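Side-chain contact in protein NRD1 (Saccharomyces cerevisiae, PDB 3CLJ), which probably binds the phosphorylated C-terminal domain of RNA polymerase II, within the Nrd1-Nab3-Sen1 termination complex: residues R24-K27 against L28-A32. Sequence-based numbering, arbitrary orientation.
Sequences RIKK and LTTYA
The flat carbonyl group of Ile25 accepts two hydrogen bonds from Thr29, one turn further along helix 22-34. The amide bond, Thr29 N to Ile25 O at 2.9 Å, is bent (136° at the hydrogen), its donor 18° from the carbonyl plane; Thr29 OG1, 2.7 Å from Ile25 O, sits above that plane, 44° out of it. Threonine suits this buried place because OG1, set beside its own backbone N (chi1 -60°), folds back onto the preceding turn, a familiar side-chain-to-backbone bond of helices, here within the CID domain. Ile25 CG2 approaches the same hydroxyl, 4.0 Å from Thr29 OG1, and the branched isoleucine packs on Tyr63 and Ile64. Leu28 serves a different face: its CG rests 3.5 Å from Arg24 O, the acceptor for its own N, and its apolar branches suit the buried side against Phe6 and Thr9 of helix 3-11. Lys27 is long enough, when extended, for NZ to bond Thr9 OG1 and Asn5 OD1. The Tyr31 ring leads away from 24-27, stacks with His35 and also meets the Phe6 ring. A valine at Thr29 would probably leave Ser67 OG without this partner and Ile25 O with the backbone N as its remaining donor of the two. Since the Thr29 hydroxyl gives its proton to Ile25 O, Ser67 OG of helix 58-77 is probably the donor in its bond to OG1.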
ATOM      1  N   ARG A  24       3.340   9.354  10.583  1.00 44.04           N
ATOM      2  CA  ARG A  24       2.972   8.015  10.991  1.00 43.98           C
ATOM      3  C   ARG A  24       3.299   6.945   9.918  1.00 44.39           C
ATOM      4  O   ARG A  24       3.660   5.823  10.245  1.00 44.39           O
ATOM      5  CB  ARG A  24       1.487   7.983  11.400  1.00 44.96           C
ATOM      6  CG  ARG A  24       1.197   7.081  12.522  1.00 48.05           C
ATOM      7  CD  ARG A  24      -0.216   7.247  13.051  1.00 47.50           C
ATOM      8  NE  ARG A  24      -0.303   8.435  13.886  1.00 46.35           N
ATOM      9  CZ  ARG A  24      -1.419   8.902  14.440  1.00 43.23           C
ATOM     10  NH1 ARG A  24      -2.595   8.274  14.313  1.00 42.54           N
ATOM     11  NH2 ARG A  24      -1.350  10.002  15.126  1.00 44.97           N
ATOM     12  N   ILE A  25       3.151   7.278   8.642  1.00 43.74           N
ATOM     13  CA  ILE A  25       3.496   6.363   7.577  1.00 43.64           C
ATOM     14  C   ILE A  25       5.014   6.119   7.570  1.00 43.61           C
ATOM     15  O   ILE A  25       5.472   4.983   7.411  1.00 43.42           O
ATOM     16  CB  ILE A  25       2.943   6.890   6.163  1.00 45.79           C
ATOM     17  CG1 ILE A  25       1.358   6.894   6.152  1.00 45.78           C
ATOM     18  CG2 ILE A  25       3.475   6.035   4.996  1.00 45.53           C
ATOM     19  CD1 ILE A  25       0.646   7.573   4.861  1.00 40.77           C
ATOM     20  N   LYS A  26       5.784   7.192   7.711  1.00 43.12           N
ATOM     21  CA  LYS A  26       7.224   7.067   7.839  1.00 43.86           C
ATOM     22  C   LYS A  26       7.540   6.081   9.003  1.00 44.29           C
ATOM     23  O   LYS A  26       8.397   5.194   8.870  1.00 45.26           O
ATOM     24  CB  LYS A  26       7.842   8.434   8.065  1.00 42.66           C
ATOM     25  CG  LYS A  26       9.327   8.401   8.108  1.00 45.99           C
ATOM     26  CD  LYS A  26       9.919   9.730   8.471  1.00 49.73           C
ATOM     27  CE  LYS A  26      11.378   9.488   8.875  1.00 52.59           C
ATOM     28  NZ  LYS A  26      12.243  10.639   8.500  1.00 56.81           N
ATOM     29  N   LYS A  27       6.825   6.215  10.116  1.00 43.75           N
ATOM     30  CA  LYS A  27       7.044   5.348  11.310  1.00 45.52           C
ATOM     31  C   LYS A  27       6.829   3.862  10.948  1.00 44.89           C
ATOM     32  O   LYS A  27       7.660   3.007  11.211  1.00 44.34           O
ATOM     33  CB  LYS A  27       6.050   5.740  12.412  1.00 45.92           C
ATOM     34  CG  LYS A  27       6.517   5.506  13.803  1.00 48.92           C
ATOM     35  CD  LYS A  27       5.356   5.258  14.753  1.00 51.45           C
ATOM     36  CE  LYS A  27       5.860   4.789  16.141  1.00 54.98           C
ATOM     37  NZ  LYS A  27       4.655   4.523  16.937  1.00 56.59           N
ATOM     38  N   LEU A  28       5.715   3.578  10.284  1.00 44.00           N
ATOM     39  CA  LEU A  28       5.462   2.251   9.780  1.00 44.31           C
ATOM     40  C   LEU A  28       6.525   1.763   8.812  1.00 43.59           C
ATOM     41  O   LEU A  28       6.870   0.573   8.794  1.00 44.82           O
ATOM     42  CB  LEU A  28       4.057   2.184   9.125  1.00 43.53           C
ATOM     43  CG  LEU A  28       2.807   2.451   9.971  1.00 43.62           C
ATOM     44  CD1 LEU A  28       1.521   2.288   9.074  1.00 43.05           C
ATOM     45  CD2 LEU A  28       2.709   1.557  11.262  1.00 40.70           C
ATOM     46  N   THR A  29       7.047   2.676   8.005  1.00 43.37           N
ATOM     47  CA  THR A  29       7.937   2.315   6.904  1.00 43.31           C
ATOM     48  C   THR A  29       9.325   1.971   7.472  1.00 43.33           C
ATOM     49  O   THR A  29       9.995   1.003   7.038  1.00 41.52           O
ATOM     50  CB  THR A  29       8.009   3.448   5.870  1.00 43.59           C
ATOM     51  OG1 THR A  29       6.683   3.687   5.340  1.00 44.43           O
ATOM     52  CG2 THR A  29       8.943   3.071   4.722  1.00 43.07           C
ATOM     53  N   THR A  30       9.740   2.758   8.460  1.00 43.18           N
ATOM     54  CA  THR A  30      10.991   2.473   9.167  1.00 45.30           C
ATOM     55  C   THR A  30      10.930   1.131   9.895  1.00 44.86           C
ATOM     56  O   THR A  30      11.882   0.336   9.828  1.00 44.88           O
ATOM     57  CB  THR A  30      11.392   3.640  10.085  1.00 44.84           C
ATOM     58  OG1 THR A  30      11.600   4.782   9.242  1.00 47.65           O
ATOM     59  CG2 THR A  30      12.702   3.325  10.864  1.00 46.54           C
ATOM     60  N   TYR A  31       9.790   0.854  10.525  1.00 44.42           N
ATOM     61  CA  TYR A  31       9.613  -0.430  11.164  1.00 43.72           C
ATOM     62  C   TYR A  31       9.711  -1.545  10.108  1.00 44.15           C
ATOM     63  O   TYR A  31      10.346  -2.569  10.351  1.00 44.81           O
ATOM     64  CB  TYR A  31       8.275  -0.515  11.915  1.00 44.13           C
ATOM     65  CG  TYR A  31       8.137  -1.864  12.611  1.00 44.46           C
ATOM     66  CD1 TYR A  31       8.552  -2.008  13.915  1.00 45.91           C
ATOM     67  CD2 TYR A  31       7.628  -2.998  11.930  1.00 43.04           C
ATOM     68  CE1 TYR A  31       8.464  -3.237  14.577  1.00 45.87           C
ATOM     69  CE2 TYR A  31       7.552  -4.234  12.569  1.00 45.77           C
ATOM     70  CZ  TYR A  31       7.982  -4.346  13.904  1.00 44.89           C
ATOM     71  OH  TYR A  31       7.924  -5.539  14.598  1.00 42.38           O
ATOM     72  N   ALA A  32       9.054  -1.368   8.954  1.00 43.86           N
ATOM     73  CA  ALA A  32       9.034  -2.408   7.921  1.00 43.08           C
ATOM     74  C   ALA A  32      10.456  -2.784   7.440  1.00 42.74           C
ATOM     75  O   ALA A  32      10.775  -3.973   7.262  1.00 42.36           O
ATOM     76  CB  ALA A  32       8.123  -1.995   6.729  1.00 40.40           C
TER